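Long-range contacts in taurine dioxygenase (PDB 5VN6), which probably hydroxylates taurine with oxygen and 2-oxoglutarate, being an iron-dependent dioxygenase of the TfdA family: residues 16-21 with 46-51; 119-124 with 257-262; 139-144 with 243-248; 158-163 with 205-210. All blocks are in the same frame, centred on the assembly; numbering follows the deposited sequence.

Contact 1: residues 16-21 with 46-51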
# COMPACT_ATOMS: atom_id res chain seq x y z
N CYS A 16 4.74 -8.58 -10.22
CA CYS A 16 4.14 -9.69 -10.96
C CYS A 16 2.65 -9.48 -11.21
O CYS A 16 2.07 -10.13 -12.08
CB CYS A 16 4.33 -11.02 -10.21
SG CYS A 16 6.04 -11.54 -10.00
N ALA A 17 2.03 -8.55 -10.50
CA ALA A 17 0.58 -8.41 -10.57
C ALA A 17 0.13 -7.29 -11.50
O ALA A 17 -0.93 -7.40 -12.10
CB ALA A 17 0.02 -8.16 -9.17
N ILE A 18 0.90 -6.21 -11.60
CA ILE A 18 0.39 -5.00 -12.22
C ILE A 18 1.52 -4.04 -12.51
O ILE A 18 2.44 -3.86 -11.70
CB ILE A 18 -0.68 -4.32 -11.33
CG1 ILE A 18 -1.19 -3.03 -11.99
CG2 ILE A 18 -0.15 -4.03 -9.91
CD1 ILE A 18 -2.48 -2.48 -11.39
N GLY A 19 1.46 -3.41 -13.69
CA GLY A 19 2.35 -2.32 -14.03
C GLY A 19 3.56 -2.76 -14.82
O GLY A 19 4.14 -3.80 -14.53
N ALA A 20 3.92 -1.97 -15.83
CA ALA A 20 5.14 -2.19 -16.59
C ALA A 20 5.62 -0.86 -17.17
O ALA A 20 4.80 -0.02 -17.55
CB ALA A 20 4.94 -3.19 -17.74
N GLU A 21 6.94 -0.70 -17.24
CA GLU A 21 7.55 0.46 -17.87
C GLU A 21 7.86 0.13 -19.32
O GLU A 21 8.34 -0.96 -19.65
CB GLU A 21 8.83 0.91 -17.13
CG GLU A 21 9.48 2.12 -17.81
CD GLU A 21 10.63 2.76 -17.03
OE1 GLU A 21 10.89 2.36 -15.87
OE2 GLU A 21 11.31 3.66 -17.59
N ARG A 46 -2.88 -6.01 -20.75
CA ARG A 46 -2.27 -7.07 -19.96
C ARG A 46 -1.73 -6.58 -18.61
O ARG A 46 -1.80 -7.31 -17.61
CB ARG A 46 -1.15 -7.72 -20.79
CG ARG A 46 -0.11 -8.51 -20.04
CD ARG A 46 0.98 -8.94 -21.02
NE ARG A 46 0.39 -9.57 -22.21
CZ ARG A 46 0.91 -9.52 -23.43
NH1 ARG A 46 2.04 -8.86 -23.65
NH2 ARG A 46 0.29 -10.13 -24.44
N HIS A 47 -1.17 -5.37 -18.55
CA HIS A 47 -0.45 -4.90 -17.38
C HIS A 47 -1.19 -3.83 -16.60
O HIS A 47 -0.69 -3.36 -15.56
CB HIS A 47 0.93 -4.36 -17.81
CG HIS A 47 1.84 -5.42 -18.35
ND1 HIS A 47 2.30 -6.47 -17.58
CD2 HIS A 47 2.37 -5.60 -19.59
CE1 HIS A 47 3.08 -7.24 -18.32
NE2 HIS A 47 3.13 -6.74 -19.54
N ARG A 48 -2.39 -3.45 -17.07
CA ARG A 48 -3.33 -2.54 -16.41
C ARG A 48 -2.87 -1.08 -16.39
O ARG A 48 -3.70 -0.18 -16.57
CB ARG A 48 -3.62 -3.01 -14.97
CG ARG A 48 -3.80 -4.53 -14.78
CD ARG A 48 -4.79 -5.14 -15.73
NE ARG A 48 -4.89 -6.58 -15.56
CZ ARG A 48 -5.78 -7.34 -16.20
NH1 ARG A 48 -6.64 -6.78 -17.03
NH2 ARG A 48 -5.82 -8.65 -15.98
N VAL A 49 -1.58 -0.84 -16.16
CA VAL A 49 -1.04 0.52 -16.12
C VAL A 49 0.36 0.49 -16.72
O VAL A 49 1.16 -0.39 -16.40
CB VAL A 49 -1.03 1.11 -14.69
CG1 VAL A 49 -0.23 0.24 -13.71
CG2 VAL A 49 -0.48 2.57 -14.69
N LEU A 50 0.65 1.45 -17.60
CA LEU A 50 1.94 1.55 -18.28
C LEU A 50 2.62 2.86 -17.88
O LEU A 50 1.97 3.89 -17.75
CB LEU A 50 1.79 1.48 -19.81
CG LEU A 50 1.18 0.22 -20.43
CD1 LEU A 50 0.93 0.40 -21.93
CD2 LEU A 50 2.09 -1.00 -20.17
N PHE A 51 3.94 2.80 -17.70
CA PHE A 51 4.74 3.94 -17.28
C PHE A 51 5.83 4.24 -18.30
O PHE A 51 6.41 3.32 -18.89
CB PHE A 51 5.38 3.71 -15.90
CG PHE A 51 4.40 3.34 -14.83
CD1 PHE A 51 3.57 4.30 -14.29
CD2 PHE A 51 4.31 2.03 -14.37
CE1 PHE A 51 2.67 3.98 -13.32
CE2 PHE A 51 3.40 1.69 -13.39
CZ PHE A 51 2.58 2.66 -12.86
O HOH W 1 -2.28 -7.62 -14.77
O HOH W 2 3.01 -6.46 -14.17
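The imidazole of His47, on the last turn of helix 34-47, lies between two aliphatic groups. Ala20 CB sits over one ring face, 4.0 Å from the ring centroid and displaced toward the rim, while Arg46 CG covers the centre of the opposite face. With CG beside the backbone N (chi1 -66°), the ring is turned to meet the methyl of Ala20 on the incoming strand. Leu50 CD2 approaches the same methyl, on the same side of the sheet. On the Phe51 side, the ring of Phe51 passes Gly19 CA, with CE2 4.2 Å away, and stacks on Trp249. Ile18 has CG1 anti to the backbone N (chi1 179°), which brings CG1 within 3.8 Å of Val49 CG1; its CD1 touches Arg48 CB, the two side chains crossing at about a right angle. Gly19, at a phi of 96°, directs a C-H from its CA to Val49 O, 3.3 Å away. Strands 20-23 and 49-52 run parallel, joined by Ala20 N to Val49 O (3.2 Å) and Phe51 N to Ala20 O (3.0 Å). Just before them, His47 O accepts from both Gly19 N (2.8 Å) and Val49 N, binding the helix end to the start of the strand pair. Arg48, with positive phi, ends the helix, leads into strand 49-52 and sends its guanidinium to Glu198. One water accepts from Arg48 NE and donates to Ala17 O and Arg46 O. The chemistry thus implies a helix-to-strand junction fixed chiefly by backbone bonds: His47 O serves two donors, water bridges Ala17 O and Arg46 O, and apolar side chains pack alongside.

Contact 2: residues 119-124 with 257-262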
# COMPACT_ATOMS: atom_id res chain seq x y z
N CYS A 119 -6.91 6.95 -18.75
CA CYS A 119 -6.28 8.26 -18.66
C CYS A 119 -4.82 8.17 -19.09
O CYS A 119 -4.14 7.16 -18.87
CB CYS A 119 -6.39 8.77 -17.22
SG CYS A 119 -5.78 10.42 -16.93
N VAL A 120 -4.33 9.26 -19.68
CA VAL A 120 -2.91 9.46 -19.95
C VAL A 120 -2.47 10.68 -19.16
O VAL A 120 -2.91 11.80 -19.44
CB VAL A 120 -2.62 9.66 -21.45
CG1 VAL A 120 -1.12 9.88 -21.63
CG2 VAL A 120 -3.14 8.47 -22.29
N LEU A 121 -1.61 10.46 -18.17
CA LEU A 121 -1.26 11.46 -17.17
C LEU A 121 0.23 11.76 -17.27
O LEU A 121 1.05 10.85 -17.24
CB LEU A 121 -1.60 10.95 -15.76
CG LEU A 121 -1.23 11.85 -14.58
CD1 LEU A 121 -1.92 13.20 -14.68
CD2 LEU A 121 -1.55 11.18 -13.24
N ARG A 122 0.58 13.05 -17.41
CA ARG A 122 1.98 13.45 -17.52
C ARG A 122 2.36 14.40 -16.39
O ARG A 122 1.61 15.32 -16.06
CB ARG A 122 2.29 14.11 -18.88
CG ARG A 122 3.75 14.56 -18.97
CD ARG A 122 4.26 14.83 -20.37
NE ARG A 122 3.78 16.10 -20.88
CZ ARG A 122 4.46 16.89 -21.70
NH1 ARG A 122 5.69 16.55 -22.09
NH2 ARG A 122 3.91 18.02 -22.11
N CYS A 123 3.53 14.19 -15.81
CA CYS A 123 4.05 15.09 -14.79
C CYS A 123 4.88 16.17 -15.46
O CYS A 123 5.86 15.87 -16.14
CB CYS A 123 4.91 14.33 -13.77
SG CYS A 123 5.64 15.38 -12.47
N ILE A 124 4.50 17.43 -15.24
CA ILE A 124 5.20 18.55 -15.85
C ILE A 124 6.35 18.98 -14.94
O ILE A 124 7.52 18.94 -15.34
CB ILE A 124 4.23 19.72 -16.11
CG1 ILE A 124 3.04 19.25 -16.97
CG2 ILE A 124 4.97 20.86 -16.79
CD1 ILE A 124 3.43 18.57 -18.28
N ALA A 257 1.96 8.18 -17.05
CA ALA A 257 1.22 6.97 -16.70
C ALA A 257 0.03 6.84 -17.64
O ALA A 257 -0.68 7.82 -17.89
CB ALA A 257 0.72 6.98 -15.25
N ILE A 258 -0.18 5.63 -18.17
CA ILE A 258 -1.37 5.29 -18.94
C ILE A 258 -2.04 4.14 -18.21
O ILE A 258 -1.40 3.10 -17.98
CB ILE A 258 -1.02 4.85 -20.38
CG1 ILE A 258 -0.01 5.79 -21.04
CG2 ILE A 258 -2.30 4.66 -21.20
CD1 ILE A 258 0.75 5.14 -22.21
N TRP A 259 -3.32 4.29 -17.86
CA TRP A 259 -3.96 3.19 -17.15
C TRP A 259 -5.38 2.91 -17.62
O TRP A 259 -6.10 3.80 -18.12
CB TRP A 259 -3.97 3.40 -15.62
CG TRP A 259 -4.86 4.49 -15.08
CD1 TRP A 259 -6.15 4.35 -14.62
CD2 TRP A 259 -4.49 5.86 -14.85
NE1 TRP A 259 -6.62 5.57 -14.16
CE2 TRP A 259 -5.62 6.50 -14.28
CE3 TRP A 259 -3.33 6.60 -15.09
CZ2 TRP A 259 -5.60 7.86 -13.94
CZ3 TRP A 259 -3.31 7.94 -14.75
CH2 TRP A 259 -4.45 8.56 -14.18
N ASP A 260 -5.76 1.64 -17.45
CA ASP A 260 -7.08 1.12 -17.79
C ASP A 260 -7.95 1.27 -16.54
O ASP A 260 -7.85 0.47 -15.62
CB ASP A 260 -6.97 -0.32 -18.28
CG ASP A 260 -8.34 -0.98 -18.58
OD1 ASP A 260 -9.41 -0.42 -18.26
OD2 ASP A 260 -8.34 -2.07 -19.17
N ASN A 261 -8.81 2.28 -16.54
CA ASN A 261 -9.60 2.61 -15.36
C ASN A 261 -10.66 1.56 -15.07
O ASN A 261 -11.15 1.48 -13.94
CB ASN A 261 -10.23 4.00 -15.57
CG ASN A 261 -10.92 4.52 -14.33
OD1 ASN A 261 -10.32 4.63 -13.26
ND2 ASN A 261 -12.19 4.91 -14.49
N ARG A 262 -10.99 0.73 -16.06
CA ARG A 262 -12.00 -0.29 -15.87
C ARG A 262 -11.49 -1.43 -15.01
O ARG A 262 -12.26 -2.04 -14.27
CB ARG A 262 -12.45 -0.83 -17.24
CG ARG A 262 -12.83 0.27 -18.20
CD ARG A 262 -12.85 -0.22 -19.64
NE ARG A 262 -11.52 -0.60 -20.11
CZ ARG A 262 -11.26 -0.94 -21.36
NH1 ARG A 262 -12.24 -0.92 -22.27
NH2 ARG A 262 -10.04 -1.28 -21.71
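Strands 118-125 and 256-260 run antiparallel; the axes of the two short segments approach to 4.8 Å, with 158° between their directions. They are neighbours in the larger sheet of the double-stranded beta-helix, the cupin-type fold of this dioxygenase family. Leu121 and Ala257 form a hydrogen-bonded pair through two short bonds, of which Leu121 N to Ala257 O is nearly straight at 171°. Cys119 and Trp259 form another such pair, looser, since the bond from Cys119 N to Trp259 O is weak. Between them Val120 and Ile258 are a non-hydrogen-bonded pair, and their side chains lie side by side on the other side of the sheet, CG2 to CG2 4.1 Å, against Phe65 of helix 59-67.

The indole of Trp259 dominates the remaining side. With CG in the crowded position between N and the carbonyl carbon (chi1 70°), it leans back across the neighbouring strand. Cys119 CB stands over a face of its six-membered ring, 3.7 Å from the centroid, and Cys119 SG approaches obliquely. Leu121 CB comes instead to the edge, 3.6 Å from Trp259 CZ3. The indole also meets the ring of His266, a ligand of the bound magnesium ion, so this packing is second-shell to the metal. At the end of the strand, Asp260 makes an Asx turn: its OD1 accepts from Arg262 N and also, at 2.8 Å, from Arg262 NE, while Arg262 NH2 reaches Asp260 OD2.

Contact 3: residues 139-144 with 243-248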
# COMPACT_ATOMS: atom_id res chain seq x y z
N VAL A 139 -8.82 -6.96 -11.14
CA VAL A 139 -9.06 -8.28 -11.74
C VAL A 139 -8.53 -9.38 -10.83
O VAL A 139 -9.23 -10.35 -10.50
CB VAL A 139 -8.41 -8.35 -13.14
CG1 VAL A 139 -8.44 -9.80 -13.71
CG2 VAL A 139 -9.07 -7.35 -14.12
N LEU A 140 -7.29 -9.21 -10.38
CA LEU A 140 -6.71 -10.12 -9.40
C LEU A 140 -7.48 -10.08 -8.08
O LEU A 140 -7.66 -11.12 -7.42
CB LEU A 140 -5.25 -9.73 -9.20
CG LEU A 140 -4.29 -10.74 -8.61
CD1 LEU A 140 -4.38 -12.03 -9.45
CD2 LEU A 140 -2.89 -10.12 -8.66
N ALA A 141 -7.93 -8.90 -7.65
CA ALA A 141 -8.68 -8.83 -6.40
C ALA A 141 -9.95 -9.68 -6.47
O ALA A 141 -10.30 -10.36 -5.50
CB ALA A 141 -9.03 -7.39 -6.06
N TYR A 142 -10.63 -9.66 -7.62
CA TYR A 142 -11.79 -10.54 -7.79
C TYR A 142 -11.36 -12.00 -7.85
O TYR A 142 -11.93 -12.85 -7.15
CB TYR A 142 -12.56 -10.20 -9.07
CG TYR A 142 -13.67 -11.24 -9.25
CD1 TYR A 142 -14.87 -11.12 -8.54
CD2 TYR A 142 -13.48 -12.38 -10.01
CE1 TYR A 142 -15.87 -12.08 -8.63
CE2 TYR A 142 -14.48 -13.36 -10.12
CZ TYR A 142 -15.66 -13.20 -9.43
OH TYR A 142 -16.66 -14.15 -9.50
N GLU A 143 -10.38 -12.30 -8.72
CA GLU A 143 -10.04 -13.70 -8.97
C GLU A 143 -9.66 -14.43 -7.68
O GLU A 143 -9.98 -15.61 -7.53
CB GLU A 143 -8.91 -13.78 -9.99
CG GLU A 143 -8.42 -15.20 -10.28
CD GLU A 143 -9.51 -16.11 -10.83
OE1 GLU A 143 -9.38 -17.34 -10.67
OE2 GLU A 143 -10.49 -15.60 -11.43
N ASN A 144 -9.02 -13.74 -6.74
CA ASN A 144 -8.53 -14.37 -5.51
C ASN A 144 -9.54 -14.38 -4.37
O ASN A 144 -9.25 -14.95 -3.32
CB ASN A 144 -7.25 -13.68 -5.03
CG ASN A 144 -6.11 -13.88 -5.99
OD1 ASN A 144 -6.10 -14.83 -6.76
ND2 ASN A 144 -5.12 -13.01 -5.93
N PRO A 243 -1.21 -5.33 -0.58
CA PRO A 243 -0.02 -4.98 -1.36
C PRO A 243 0.26 -5.91 -2.53
O PRO A 243 0.85 -5.46 -3.53
CB PRO A 243 1.11 -5.03 -0.32
CG PRO A 243 0.39 -4.70 0.98
CD PRO A 243 -0.93 -5.41 0.86
N GLU A 244 -0.16 -7.18 -2.45
CA GLU A 244 0.03 -8.12 -3.55
C GLU A 244 -0.57 -7.63 -4.86
O GLU A 244 -0.13 -8.04 -5.93
CB GLU A 244 -0.58 -9.48 -3.20
CG GLU A 244 0.38 -10.41 -2.46
CD GLU A 244 0.52 -10.07 -0.98
OE1 GLU A 244 -0.23 -9.18 -0.50
OE2 GLU A 244 1.38 -10.68 -0.31
N TYR A 245 -1.58 -6.77 -4.80
CA TYR A 245 -2.28 -6.32 -6.00
C TYR A 245 -1.79 -4.97 -6.49
O TYR A 245 -2.37 -4.42 -7.44
CB TYR A 245 -3.79 -6.22 -5.73
CG TYR A 245 -4.42 -7.46 -5.15
CD1 TYR A 245 -3.87 -8.74 -5.40
CD2 TYR A 245 -5.57 -7.37 -4.36
CE1 TYR A 245 -4.45 -9.89 -4.86
CE2 TYR A 245 -6.16 -8.50 -3.83
CZ TYR A 245 -5.60 -9.76 -4.09
OH TYR A 245 -6.20 -10.88 -3.55
N GLN A 246 -0.76 -4.42 -5.86
CA GLN A 246 -0.45 -3.00 -5.97
C GLN A 246 0.87 -2.77 -6.70
O GLN A 246 1.78 -3.61 -6.71
CB GLN A 246 -0.37 -2.34 -4.58
CG GLN A 246 -1.71 -2.24 -3.86
CD GLN A 246 -1.54 -1.72 -2.44
OE1 GLN A 246 -0.42 -1.50 -2.00
NE2 GLN A 246 -2.63 -1.59 -1.71
N VAL A 247 0.97 -1.58 -7.28
CA VAL A 247 2.24 -1.04 -7.75
C VAL A 247 2.30 0.41 -7.29
O VAL A 247 1.26 1.08 -7.17
CB VAL A 247 2.42 -1.17 -9.28
CG1 VAL A 247 1.31 -0.40 -10.09
CG2 VAL A 247 3.80 -0.70 -9.70
N ARG A 248 3.51 0.89 -7.02
CA ARG A 248 3.74 2.26 -6.56
C ARG A 248 4.73 2.93 -7.49
O ARG A 248 5.81 2.40 -7.73
CB ARG A 248 4.26 2.30 -5.11
CG ARG A 248 4.53 3.72 -4.61
CD ARG A 248 4.31 3.85 -3.11
NE ARG A 248 4.65 5.18 -2.61
CZ ARG A 248 4.28 5.65 -1.42
NH1 ARG A 248 4.62 6.88 -1.04
NH2 ARG A 248 3.56 4.90 -0.60
O HOH W 3 -8.90 -10.63 -3.12
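Tyr245 lays one face of its ring against helix 138-143, overlapping the backbone between Leu140 and Ala141. Ala141 CA makes a CH-pi contact over that face, 4.1 Å from the ring centroid, and Ala141 CB lies 3.8 Å from Tyr245 CE2. The other ortho-meta side belongs to Leu140: its CG is anti to the backbone N (chi1 -160°), and CD2 comes within 3.7 Å of Tyr245 CD1, the two side chains crossing obliquely. At the phenol end Asn144 runs past in the opposite direction, its amide plane turned 39° from the ring and its CB 3.3 Å from Tyr245 OH. The hydroxyl Tyr245 OH donates to a water 2.7 Å away, which in turn donates to Ala141 O, so a bridge completes the fit of the ring tip to the helix.

The preceding residue, Glu244, leads its carboxylate away to Tyr267, Met270 and Asn103 of the second subunit. The backbone of Tyr245 bonds to that of Asn137, where strand 133-137 gives way to the helix. The arrangement is a tyrosine ring packed flat on a helix backbone, joining helix 138-143 to the 3-10 turn that leads into strand 246-249, an outer strand of the smaller, three-stranded sheet in this cupin-type fold.

Contact 4: residues 158-163 with 205-210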
# COMPACT_ATOMS: atom_id res chain seq x y z
N ALA A 158 -24.51 -2.07 -6.74
CA ALA A 158 -24.22 -1.10 -5.68
C ALA A 158 -24.18 0.29 -6.28
O ALA A 158 -23.99 0.45 -7.49
CB ALA A 158 -22.90 -1.43 -4.99
N ARG A 159 -24.36 1.31 -5.43
CA ARG A 159 -24.42 2.69 -5.90
C ARG A 159 -23.15 3.46 -5.54
O ARG A 159 -22.57 3.25 -4.46
CB ARG A 159 -25.67 3.41 -5.37
CG ARG A 159 -26.88 3.14 -6.28
CD ARG A 159 -28.16 3.90 -5.93
NE ARG A 159 -29.31 3.28 -6.59
CZ ARG A 159 -29.65 3.47 -7.87
NH1 ARG A 159 -28.96 4.29 -8.64
NH2 ARG A 159 -30.70 2.85 -8.38
N HIS A 160 -22.71 4.31 -6.47
CA HIS A 160 -21.49 5.12 -6.37
C HIS A 160 -21.88 6.59 -6.42
O HIS A 160 -22.54 7.02 -7.38
CB HIS A 160 -20.53 4.82 -7.52
CG HIS A 160 -20.19 3.37 -7.66
ND1 HIS A 160 -18.89 2.93 -7.74
CD2 HIS A 160 -20.97 2.27 -7.73
CE1 HIS A 160 -18.88 1.62 -7.86
NE2 HIS A 160 -20.13 1.18 -7.84
N SER A 161 -21.48 7.36 -5.42
CA SER A 161 -22.11 8.65 -5.17
C SER A 161 -21.08 9.77 -5.22
O SER A 161 -20.08 9.73 -4.51
CB SER A 161 -22.81 8.65 -3.80
OG SER A 161 -23.16 9.97 -3.43
N ILE A 162 -21.36 10.79 -6.04
CA ILE A 162 -20.54 11.98 -5.91
C ILE A 162 -21.06 12.84 -4.76
O ILE A 162 -20.30 13.58 -4.14
CB ILE A 162 -20.47 12.77 -7.23
CG1 ILE A 162 -19.36 13.82 -7.15
CG2 ILE A 162 -21.80 13.49 -7.51
CD1 ILE A 162 -19.04 14.48 -8.46
N GLU A 163 -22.36 12.72 -4.46
CA GLU A 163 -22.95 13.45 -3.34
C GLU A 163 -22.19 13.21 -2.05
O GLU A 163 -21.89 14.15 -1.31
CB GLU A 163 -24.42 13.04 -3.15
CG GLU A 163 -24.97 13.64 -1.87
CD GLU A 163 -26.38 13.21 -1.53
OE1 GLU A 163 -26.75 12.05 -1.77
OE2 GLU A 163 -27.12 14.06 -1.02
N ALA A 205 -14.00 3.46 -3.07
CA ALA A 205 -14.29 4.48 -2.06
C ALA A 205 -15.56 5.25 -2.38
O ALA A 205 -16.22 5.76 -1.47
CB ALA A 205 -13.10 5.45 -1.92
N PHE A 206 -15.94 5.33 -3.66
CA PHE A 206 -17.18 6.02 -4.02
C PHE A 206 -18.43 5.21 -3.71
O PHE A 206 -19.52 5.79 -3.71
CB PHE A 206 -17.18 6.36 -5.52
CG PHE A 206 -16.20 7.42 -5.91
CD1 PHE A 206 -15.23 7.17 -6.87
CD2 PHE A 206 -16.23 8.67 -5.31
CE1 PHE A 206 -14.32 8.14 -7.24
CE2 PHE A 206 -15.32 9.65 -5.67
CZ PHE A 206 -14.36 9.38 -6.64
N THR A 207 -18.31 3.91 -3.46
CA THR A 207 -19.48 3.05 -3.32
C THR A 207 -20.10 3.23 -1.94
O THR A 207 -19.41 3.11 -0.92
CB THR A 207 -19.10 1.59 -3.55
OG1 THR A 207 -18.33 1.46 -4.75
CG2 THR A 207 -20.33 0.73 -3.63
N THR A 208 -21.41 3.50 -1.90
CA THR A 208 -22.04 3.72 -0.60
C THR A 208 -22.67 2.45 -0.03
O THR A 208 -22.51 2.18 1.17
CB THR A 208 -23.10 4.81 -0.69
OG1 THR A 208 -24.13 4.40 -1.60
CG2 THR A 208 -22.47 6.08 -1.19
N HIS A 209 -23.38 1.67 -0.85
CA HIS A 209 -24.10 0.50 -0.34
C HIS A 209 -24.58 -0.37 -1.49
O HIS A 209 -24.69 0.08 -2.64
CB HIS A 209 -25.30 0.93 0.50
CG HIS A 209 -26.36 1.63 -0.29
ND1 HIS A 209 -26.16 2.87 -0.86
CD2 HIS A 209 -27.62 1.26 -0.63
CE1 HIS A 209 -27.25 3.24 -1.51
NE2 HIS A 209 -28.16 2.28 -1.38
N PHE A 210 -24.89 -1.63 -1.15
CA PHE A 210 -25.56 -2.54 -2.08
C PHE A 210 -27.03 -2.19 -2.15
O PHE A 210 -27.65 -1.86 -1.14
CB PHE A 210 -25.44 -4.00 -1.62
CG PHE A 210 -24.03 -4.50 -1.48
CD1 PHE A 210 -23.16 -4.51 -2.58
CD2 PHE A 210 -23.58 -4.99 -0.26
CE1 PHE A 210 -21.85 -4.99 -2.43
CE2 PHE A 210 -22.28 -5.46 -0.10
CZ PHE A 210 -21.42 -5.47 -1.18
O HOH W 4 -19.41 8.34 -2.27
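Backbone hydrogen bonds hold the two segments antiparallel. Arg159 N gives to His209 O at 3.1 Å and Thr208 N to Arg159 O at 2.8 Å, both nearly along the carbonyl axis. Past the end of the strand Ser161 N reaches Phe206 O at 3.0 Å from above the carbonyl plane, and a water donates to both Phe206 O and Ser161 O.

Polar side chains meet mainly at His160. It lies alongside Thr207, and Thr207 OG1 stands over one face of the imidazole, offset toward the rim and 3.2 Å from His160 CE1. Each has a separate polar partner: His160 ND1 bonds to Ser110 and Thr207 OG1 to the backbone N of Asn204. Within 205-210, Thr208 OG1 and His209 ND1 share a short hydrogen bond of 2.6 Å.

Apolar contacts are small. Ala158 CB touches Thr207 CG2 at 3.6 Å and Phe210 CD1 at 3.9 Å, while Ser161 CB meets Thr208 CG2.

Strand 207-210 is an outermost strand of a four-stranded antiparallel sheet, with 157-160 between it and 185-192. Thr207 and Phe210 pack on helix 228-237, Phe210 against Leu232, Leu233 and Leu236. At the opposite end Phe206 meets Trp111 edge-to-face, its side chain about 4 Å from that of the metal ligand His106, while Ile162 rests on Leu178 of helix 172-181.

How the contacts relate
Contacts 1 and 2 belong to the same large sheet: strands 49-52 and 256-260 are neighbours, joined by the probable hydrogen bonds Leu50 N to Ile258 O and Arg48 O to Asp260 N. Contact 1 also touches contact 3, where Ala17 and Ile18 pack on Leu140, Glu244 and Tyr245. Contact 4 stands apart in a separate sheet, its centre about 27 Å from that of contact 1. All four are largely buried, but exposed residues take part in contacts 3 and 4 and none in contacts 1 and 2. Strand pairing governs contacts 1, 2 and 4, whereas contact 3 relies on an aromatic face and a water. Contacts 2 and 4 approach the metal ligands most closely, from different sheets.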